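Local coordinates for In2-1 family protein, glutathione transferase lambda3 (PDB 4PQI) that binds glutathione and, as a monomeric plant glutathione transferase of the Lambda class, probably acts as a thiol transferase, at residues F164-G167 with G172-F175; A23-L28 with P71-E76; G144-E149 with F197-T202. All coordinates share one frame; numbering follows the deposited sequence.

Interaction 1 of 3, residues F164-G167 with G172-F175. With CA (calcium ion), chain C; CA (calcium ion), chain D.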
loop_
_atom_site.group_PDB
_atom_site.type_symbol
_atom_site.label_atom_id
_atom_site.label_comp_id
_atom_site.label_asym_id
_atom_site.label_seq_id
_atom_site.Cartn_x
_atom_site.Cartn_y
_atom_site.Cartn_z
ATOM N N PHE A 164 12.863 -7.044 -15.862
ATOM C CA PHE A 164 14.019 -6.159 -15.794
ATOM C C PHE A 164 15.107 -6.763 -14.895
ATOM O O PHE A 164 14.874 -7.035 -13.709
ATOM C CB PHE A 164 13.590 -4.740 -15.351
ATOM C CG PHE A 164 12.666 -4.065 -16.335
ATOM C CD1 PHE A 164 13.156 -3.571 -17.537
ATOM C CD2 PHE A 164 11.300 -3.963 -16.081
ATOM C CE1 PHE A 164 12.309 -2.963 -18.465
ATOM C CE2 PHE A 164 10.441 -3.361 -17.002
ATOM C CZ PHE A 164 10.952 -2.857 -18.205
ATOM N N ASP A 165 16.290 -6.984 -15.467
ATOM C CA ASP A 165 17.352 -7.701 -14.756
ATOM C C ASP A 165 18.431 -6.819 -14.137
ATOM O O ASP A 165 19.542 -7.274 -13.870
ATOM C CB ASP A 165 17.991 -8.736 -15.673
ATOM C CG ASP A 165 17.004 -9.780 -16.115
ATOM O OD1 ASP A 165 15.920 -9.860 -15.489
ATOM O OD2 ASP A 165 17.308 -10.508 -17.069
ATOM N N ASP A 166 18.088 -5.568 -13.888
ATOM C CA ASP A 166 19.028 -4.636 -13.286
ATOM C C ASP A 166 18.723 -4.406 -11.800
ATOM O O ASP A 166 19.254 -3.483 -11.192
ATOM C CB ASP A 166 19.001 -3.306 -14.040
ATOM C CG ASP A 166 17.595 -2.736 -14.170
ATOM O OD1 ASP A 166 17.375 -1.586 -13.743
ATOM O OD2 ASP A 166 16.709 -3.431 -14.708
ATOM N N GLY A 167 17.868 -5.245 -11.219
ATOM C CA GLY A 167 17.558 -5.132 -9.802
ATOM C C GLY A 167 16.322 -5.912 -9.405
ATOM O O GLY A 167 15.607 -6.422 -10.268
ATOM N N GLY A 172 13.029 -3.102 -11.825
ATOM C CA GLY A 172 14.464 -3.346 -11.846
ATOM C C GLY A 172 15.259 -2.727 -10.709
ATOM O O GLY A 172 15.025 -3.019 -9.535
ATOM N N LYS A 173 16.194 -1.859 -11.077
ATOM C CA LYS A 173 17.104 -1.210 -10.139
ATOM C C LYS A 173 16.412 -0.429 -9.006
ATOM O O LYS A 173 16.762 -0.576 -7.834
ATOM C CB LYS A 173 18.026 -0.285 -10.939
ATOM C CG LYS A 173 19.140 0.403 -10.171
ATOM C CD LYS A 173 20.105 1.056 -11.166
ATOM C CE LYS A 173 20.689 2.360 -10.629
ATOM N NZ LYS A 173 19.646 3.417 -10.425
ATOM N N GLU A 174 15.431 0.397 -9.350
ATOM C CA GLU A 174 14.894 1.355 -8.388
ATOM C C GLU A 174 13.545 0.940 -7.796
ATOM O O GLU A 174 12.655 0.487 -8.505
ATOM C CB GLU A 174 14.769 2.753 -9.022
ATOM C CG GLU A 174 15.822 3.104 -10.073
ATOM C CD GLU A 174 15.488 2.583 -11.488
ATOM O OE1 GLU A 174 14.728 1.586 -11.636
ATOM O OE2 GLU A 174 16.002 3.177 -12.463
ATOM N N PHE A 175 13.409 1.111 -6.484
ATOM C CA PHE A 175 12.123 1.030 -5.791
ATOM C C PHE A 175 11.149 2.031 -6.438
ATOM O O PHE A 175 11.530 3.174 -6.745
ATOM C CB PHE A 175 12.364 1.367 -4.312
ATOM C CG PHE A 175 11.158 1.221 -3.418
ATOM C CD1 PHE A 175 10.495 0.009 -3.300
ATOM C CD2 PHE A 175 10.734 2.292 -2.637
ATOM C CE1 PHE A 175 9.411 -0.125 -2.446
ATOM C CE2 PHE A 175 9.651 2.169 -1.791
ATOM C CZ PHE A 175 8.986 0.956 -1.696
HETATM CA CA CA C . 14.889 -8.393 -11.683
HETATM CA CA CA D . 15.131 -11.612 -17.179
HETATM O O HOH W 1 15.071 -10.297 -13.113
HETATM O O HOH W 2 14.214 -9.677 -9.893
HETATM O O HOH W 3 17.358 -8.824 -11.229
HETATM O O HOH W 4 12.761 -7.206 -11.200
HETATM O O HOH W 5 15.677 -13.181 -15.253
#
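Asp166 reaches over to the backbone of Gly172 and Lys173, folding back on itself the loop that joins helix 151-160 to helix 177-197 in the helical C-terminal domain of the GST fold. Its CG stands between the backbone N and the carbonyl carbon (chi1 53°), which swings the carboxylate over the second segment. There Lys173 N donates to Asp166 OD1 at 2.9 Å; the N-H points fairly well at the oxygen (150°) but approaches from above the carboxylate plane, 71° out of it. The same oxygen forms a salt bridge with Lys120, so a short acidic side chain suits a place where both a peptide N-H and an ammonium group must be met. The side chains of Asp166 and Lys173 cross at about a right angle, with Lys173 CB 3.2 Å from Asp166 OD1 and the rest of the lysine leading away. Asp166 OD2 lies 3.6 Å from Gly172 CA, and Phe164 CB approaches that carbon too before its ring turns off. A beta carbon on Gly172 would strike Asp166 OD2; one on Gly167 would collide with Gly172 O and Lys173 CA. These clashes, with backbone angles that would press either beta carbon against the preceding carbonyl O, account for both glycines. Beside this contact, Phe164 O and Gly167 O bind one calcium ion together with four waters. Asp165, pointing away from the second segment, grips another calcium ion with both carboxylate oxygens, and a water on the first calcium ion donates to Asp165 OD1 at 2.6 Å.

Interaction 2 of 3, residues A23-L28 with P71-E76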
loop_
_atom_site.group_PDB
_atom_site.type_symbol
_atom_site.label_atom_id
_atom_site.label_comp_id
_atom_site.label_asym_id
_atom_site.label_seq_id
_atom_site.Cartn_x
_atom_site.Cartn_y
_atom_site.Cartn_z
ATOM N N ALA A 23 -14.900 11.881 18.029
ATOM C CA ALA A 23 -13.755 12.796 17.863
ATOM C C ALA A 23 -14.089 14.104 17.126
ATOM O O ALA A 23 -14.941 14.146 16.230
ATOM C CB ALA A 23 -12.595 12.096 17.173
ATOM N N GLU A 24 -13.387 15.167 17.505
ATOM C CA GLU A 24 -13.543 16.447 16.840
ATOM C C GLU A 24 -13.024 16.333 15.424
ATOM O O GLU A 24 -12.110 15.553 15.130
ATOM C CB GLU A 24 -12.765 17.545 17.559
ATOM C CG GLU A 24 -13.232 17.798 18.971
ATOM C CD GLU A 24 -14.359 18.794 19.007
ATOM O OE1 GLU A 24 -15.533 18.366 19.071
ATOM O OE2 GLU A 24 -14.068 20.010 18.954
ATOM N N GLN A 25 -13.595 17.136 14.547
ATOM C CA GLN A 25 -13.159 17.138 13.169
ATOM C C GLN A 25 -11.991 18.120 12.991
ATOM O O GLN A 25 -12.083 19.259 13.452
ATOM C CB GLN A 25 -14.329 17.532 12.269
ATOM C CG GLN A 25 -13.942 17.499 10.784
ATOM C CD GLN A 25 -15.030 18.027 9.863
ATOM O OE1 GLN A 25 -16.123 18.363 10.306
ATOM N NE2 GLN A 25 -14.720 18.111 8.565
ATOM N N PRO A 26 -10.887 17.679 12.342
ATOM C CA PRO A 26 -9.786 18.597 11.986
ATOM C C PRO A 26 -10.309 19.688 11.062
ATOM O O PRO A 26 -11.251 19.421 10.319
ATOM C CB PRO A 26 -8.820 17.714 11.192
ATOM C CG PRO A 26 -9.203 16.303 11.514
ATOM C CD PRO A 26 -10.677 16.328 11.787
ATOM N N PRO A 27 -9.734 20.895 11.129
ATOM C CA PRO A 27 -10.176 22.016 10.294
ATOM C C PRO A 27 -10.142 21.607 8.821
ATOM O O PRO A 27 -9.142 21.056 8.373
ATOM C CB PRO A 27 -9.130 23.090 10.588
ATOM C CG PRO A 27 -8.662 22.781 11.958
ATOM C CD PRO A 27 -8.667 21.288 12.062
ATOM N N LEU A 28 -11.238 21.836 8.102
ATOM C CA LEU A 28 -11.363 21.396 6.717
ATOM C C LEU A 28 -11.037 22.557 5.776
ATOM O O LEU A 28 -11.604 23.630 5.903
ATOM C CB LEU A 28 -12.784 20.875 6.461
ATOM C CG LEU A 28 -13.088 20.480 5.018
ATOM C CD1 LEU A 28 -12.191 19.316 4.612
ATOM C CD2 LEU A 28 -14.570 20.100 4.833
ATOM N N PRO A 71 -16.113 8.693 12.811
ATOM C CA PRO A 71 -16.913 9.911 12.975
ATOM C C PRO A 71 -17.802 10.121 11.756
ATOM O O PRO A 71 -17.345 9.965 10.610
ATOM C CB PRO A 71 -15.868 11.025 13.050
ATOM C CG PRO A 71 -14.554 10.349 13.256
ATOM C CD PRO A 71 -14.676 8.975 12.689
ATOM N N ALA A 72 -19.069 10.415 12.020
ATOM C CA ALA A 72 -20.054 10.698 10.996
ATOM C C ALA A 72 -19.636 11.877 10.110
ATOM O O ALA A 72 -20.045 11.947 8.947
ATOM C CB ALA A 72 -21.430 10.981 11.648
ATOM N N TRP A 73 -18.837 12.805 10.644
ATOM C CA TRP A 73 -18.415 13.958 9.834
ATOM C C TRP A 73 -17.565 13.579 8.617
ATOM O O TRP A 73 -17.385 14.371 7.685
ATOM C CB TRP A 73 -17.704 15.040 10.672
ATOM C CG TRP A 73 -16.533 14.620 11.538
ATOM C CD1 TRP A 73 -16.512 14.580 12.917
ATOM C CD2 TRP A 73 -15.205 14.227 11.114
ATOM N NE1 TRP A 73 -15.279 14.165 13.360
ATOM C CE2 TRP A 73 -14.460 13.942 12.280
ATOM C CE3 TRP A 73 -14.587 14.071 9.866
ATOM C CZ2 TRP A 73 -13.133 13.529 12.239
ATOM C CZ3 TRP A 73 -13.254 13.645 9.825
ATOM C CH2 TRP A 73 -12.546 13.385 11.007
ATOM N N TYR A 74 -17.034 12.368 8.616
ATOM C CA TYR A 74 -16.198 11.964 7.488
ATOM C C TYR A 74 -17.018 11.760 6.179
ATOM O O TYR A 74 -16.752 12.431 5.174
ATOM C CB TYR A 74 -15.280 10.786 7.867
ATOM C CG TYR A 74 -14.354 10.377 6.750
ATOM C CD1 TYR A 74 -13.306 11.203 6.361
ATOM C CD2 TYR A 74 -14.525 9.168 6.089
ATOM C CE1 TYR A 74 -12.458 10.854 5.322
ATOM C CE2 TYR A 74 -13.670 8.792 5.045
ATOM C CZ TYR A 74 -12.643 9.644 4.672
ATOM O OH TYR A 74 -11.800 9.305 3.657
ATOM N N PRO A 75 -18.038 10.875 6.189
ATOM C CA PRO A 75 -18.853 10.822 4.971
ATOM C C PRO A 75 -19.697 12.073 4.775
ATOM O O PRO A 75 -19.911 12.464 3.627
ATOM C CB PRO A 75 -19.768 9.608 5.203
ATOM C CG PRO A 75 -19.792 9.431 6.653
ATOM C CD PRO A 75 -18.445 9.839 7.159
ATOM N N GLU A 76 -20.152 12.696 5.864
ATOM C CA GLU A 76 -21.039 13.847 5.747
ATOM C C GLU A 76 -20.320 15.119 5.302
ATOM O O GLU A 76 -20.856 15.881 4.528
ATOM C CB GLU A 76 -21.797 14.093 7.058
ATOM C CG GLU A 76 -22.806 13.003 7.410
ATOM C CD GLU A 76 -23.531 13.259 8.742
ATOM O OE1 GLU A 76 -23.471 14.403 9.255
ATOM O OE2 GLU A 76 -24.158 12.312 9.272
#
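Trp73 and Gln25 meet because of how each side chain leaves its backbone. In Trp73, CG takes the crowded position between backbone N and carbonyl carbon (chi1 53°), which sends the indole toward residues 23-26. In Gln25, CG lies anti to the backbone N (chi1 -178°) and the chain stays extended beyond it, passing obliquely over the ring. Gln25 CB sits almost directly above the five-membered ring, 3.5 Å from its centroid, in a CH-pi contact, and Gln25 CG follows at 3.5 Å from Trp73 CD2. The amide is nearly parallel to the indole, with Gln25 OE1 3.7 Å from Trp73 CB, so the flat end of the glutamine continues the layer begun by its methylenes. Pro71 CB rests against the opposite face, leaving the ring sandwiched. At the edge, Trp73 NE1 donates to Ala23 O at 2.9 Å with an N-H...O angle of 164°; the oxygen is close to the indole plane, whereas the donor stands above the carbonyl plane. This bond fixes the rotation of the ring and satisfies its one polar atom, and Pro26 CD touches the far corner at 3.6 Å from Trp73 CH2. A tryptophan suits the place by offering a broad face and an edge donor together; an alanine here would probably leave Ala23 O without its indole donor and open a gap between Gln25 and Pro71. The contact thus lays the loop before strand 33-37 of the thioredoxin-like N-terminal domain against the beginning of helix 73-78, with Gln25 also touching Lys77 and Val78, Pro26 resting on Lys34, and Trp73 reaching Tyr36 of the strand.

Interaction 3 of 3, residues G144-E149 with F197-T202. Unlike the reference sequence in segment 197-202: Thr202 (reference Ala).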
loop_
_atom_site.group_PDB
_atom_site.type_symbol
_atom_site.label_atom_id
_atom_site.label_comp_id
_atom_site.label_asym_id
_atom_site.label_seq_id
_atom_site.Cartn_x
_atom_site.Cartn_y
_atom_site.Cartn_z
ATOM N N GLY A 144 -10.768 -22.657 -1.942
ATOM C CA GLY A 144 -10.422 -23.643 -2.948
ATOM C C GLY A 144 -9.002 -24.155 -2.840
ATOM O O GLY A 144 -8.308 -23.896 -1.855
ATOM N N ASP A 145 -8.572 -24.894 -3.860
ATOM C CA ASP A 145 -7.194 -25.353 -3.943
ATOM C C ASP A 145 -6.306 -24.146 -4.223
ATOM O O ASP A 145 -6.384 -23.540 -5.299
ATOM C CB ASP A 145 -7.051 -26.398 -5.048
ATOM C CG ASP A 145 -5.715 -27.116 -5.008
ATOM O OD1 ASP A 145 -5.713 -28.351 -4.814
ATOM O OD2 ASP A 145 -4.669 -26.455 -5.178
ATOM N N LEU A 146 -5.465 -23.792 -3.256
ATOM C CA LEU A 146 -4.736 -22.527 -3.318
ATOM C C LEU A 146 -3.741 -22.445 -4.470
ATOM O O LEU A 146 -3.582 -21.390 -5.079
ATOM C CB LEU A 146 -4.034 -22.241 -1.994
ATOM C CG LEU A 146 -4.925 -21.735 -0.861
ATOM C CD1 LEU A 146 -4.075 -21.539 0.362
ATOM C CD2 LEU A 146 -5.615 -20.432 -1.237
ATOM N N ALA A 147 -3.074 -23.561 -4.761
ATOM C CA ALA A 147 -2.095 -23.609 -5.843
ATOM C C ALA A 147 -2.741 -23.388 -7.216
ATOM O O ALA A 147 -2.113 -22.833 -8.119
ATOM C CB ALA A 147 -1.329 -24.937 -5.814
ATOM N N LYS A 148 -3.990 -23.831 -7.368
ATOM C CA LYS A 148 -4.744 -23.637 -8.603
ATOM C C LYS A 148 -5.363 -22.255 -8.642
ATOM O O LYS A 148 -5.411 -21.621 -9.696
ATOM C CB LYS A 148 -5.875 -24.663 -8.728
ATOM C CG LYS A 148 -5.406 -26.091 -8.770
ATOM C CD LYS A 148 -6.567 -27.052 -8.953
ATOM C CE LYS A 148 -6.113 -28.493 -8.803
ATOM N NZ LYS A 148 -7.263 -29.415 -8.941
ATOM N N GLU A 149 -5.852 -21.802 -7.490
ATOM C CA GLU A 149 -6.646 -20.578 -7.416
ATOM C C GLU A 149 -5.814 -19.325 -7.174
ATOM O O GLU A 149 -5.989 -18.326 -7.859
ATOM C CB GLU A 149 -7.731 -20.716 -6.347
ATOM C CG GLU A 149 -8.716 -21.840 -6.609
ATOM C CD GLU A 149 -9.585 -21.592 -7.831
ATOM O OE1 GLU A 149 -9.786 -20.410 -8.201
ATOM O OE2 GLU A 149 -10.074 -22.584 -8.418
ATOM N N PHE A 197 -3.443 -21.557 6.035
ATOM C CA PHE A 197 -3.542 -22.615 5.029
ATOM C C PHE A 197 -2.262 -23.437 4.832
ATOM O O PHE A 197 -2.238 -24.370 4.023
ATOM C CB PHE A 197 -4.002 -22.031 3.696
ATOM C CG PHE A 197 -5.334 -21.337 3.771
ATOM C CD1 PHE A 197 -6.506 -22.038 3.546
ATOM C CD2 PHE A 197 -5.414 -19.984 4.087
ATOM C CE1 PHE A 197 -7.737 -21.400 3.630
ATOM C CE2 PHE A 197 -6.635 -19.349 4.173
ATOM C CZ PHE A 197 -7.797 -20.057 3.944
ATOM N N LYS A 198 -1.213 -23.097 5.577
ATOM C CA LYS A 198 0.095 -23.731 5.417
ATOM C C LYS A 198 0.594 -23.585 3.982
ATOM O O LYS A 198 1.155 -24.514 3.412
ATOM C CB LYS A 198 0.028 -25.204 5.795
ATOM C CG LYS A 198 -0.622 -25.459 7.131
ATOM C CD LYS A 198 -1.202 -26.850 7.179
ATOM C CE LYS A 198 -2.168 -26.968 8.334
ATOM N NZ LYS A 198 -2.834 -28.288 8.347
ATOM N N TYR A 199 0.364 -22.418 3.400
ATOM C CA TYR A 199 0.775 -22.155 2.028
ATOM C C TYR A 199 1.832 -21.057 2.004
ATOM O O TYR A 199 1.580 -19.925 2.413
ATOM C CB TYR A 199 -0.442 -21.787 1.174
ATOM C CG TYR A 199 -0.141 -21.519 -0.284
ATOM C CD1 TYR A 199 -0.029 -22.566 -1.190
ATOM C CD2 TYR A 199 0.021 -20.223 -0.752
ATOM C CE1 TYR A 199 0.236 -22.330 -2.519
ATOM C CE2 TYR A 199 0.292 -19.972 -2.083
ATOM C CZ TYR A 199 0.398 -21.032 -2.960
ATOM O OH TYR A 199 0.657 -20.791 -4.280
ATOM N N ASP A 200 3.027 -21.419 1.548
ATOM C CA ASP A 200 4.149 -20.496 1.443
ATOM C C ASP A 200 4.162 -19.929 0.022
ATOM O O ASP A 200 4.427 -20.644 -0.948
ATOM C CB ASP A 200 5.463 -21.231 1.741
ATOM C CG ASP A 200 6.683 -20.310 1.741
ATOM O OD1 ASP A 200 6.558 -19.128 1.374
ATOM O OD2 ASP A 200 7.783 -20.781 2.091
ATOM N N ILE A 201 3.876 -18.639 -0.092
ATOM C CA ILE A 201 3.803 -18.000 -1.409
ATOM C C ILE A 201 5.191 -17.886 -2.038
ATOM O O ILE A 201 5.309 -17.708 -3.257
ATOM C CB ILE A 201 3.137 -16.617 -1.355
ATOM C CG1 ILE A 201 3.941 -15.654 -0.481
ATOM C CG2 ILE A 201 1.709 -16.733 -0.853
ATOM C CD1 ILE A 201 3.476 -14.211 -0.598
ATOM N N THR A 202 6.238 -18.011 -1.218
ATOM C CA THR A 202 7.606 -17.879 -1.714
ATOM C C THR A 202 8.172 -19.189 -2.247
ATOM O O THR A 202 9.227 -19.190 -2.864
ATOM C CB THR A 202 8.598 -17.286 -0.663
ATOM O OG1 THR A 202 8.788 -18.202 0.428
ATOM C CG2 THR A 202 8.114 -15.945 -0.142
#
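The short helix 146-149, in the helical C-terminal domain of the GST fold, packs through Leu146 against the end of helix 177-197 and the loop that follows. Leu146 does the work with two atoms. Its CD1 tip lies 3.4 Å from Phe197 CB and 3.7 Å from Tyr199 CB, touching the roots of both aromatic side chains, while Leu146 CB stands over one face of the Tyr199 ring in a CH-pi contact, 4.3 Å from its centroid. A leucine suits this apolar place because its CD1 methyl reaches both side-chain roots while its CB stays over the tyrosine ring. Lys198 leaves the helical conformation with positive phi, and the CB atoms of Phe197 and Tyr199, before and after it, are both directed toward segment 144-149. Tyr199 CG is anti to the backbone N (chi1 -179°), which carries the ring alongside the helix start, while its hydroxyl bonds to Arg205. Asp145, at the N-cap, accepts two weak bonds at OD2, from Ala147 N and Lys148 N. Further on, Asp200 OD1 accepts from Thr202 N, which makes an Asx turn leading toward helix 206-215, and from Thr202 OG1 as well. Leu146 also rests on Leu193 of helix 177-197, and Ile201 packs on the same helix.

Overall arrangement
From the N terminus, the first segment to take part is 23-28, and interaction 2 closes its loop at 71-76. That loop holds strand 33-37, helix 42-54 and strand 60-64, so the contact joins the loop before strand 33-37 to helix 73-78 of the thioredoxin-like domain. The chain later enters the helical C-terminal domain, where interaction 3 opens at 144-149 and closes at 197-202 around helices 151-160 and 177-197. Interaction 1, a short local closure between those two helices, is nested inside it; the centres of interactions 1 and 3 lie about 28 Å apart. Interaction 2 lies across the chain's centre from both, its centre about 41 Å or more from theirs, and none of the three touch.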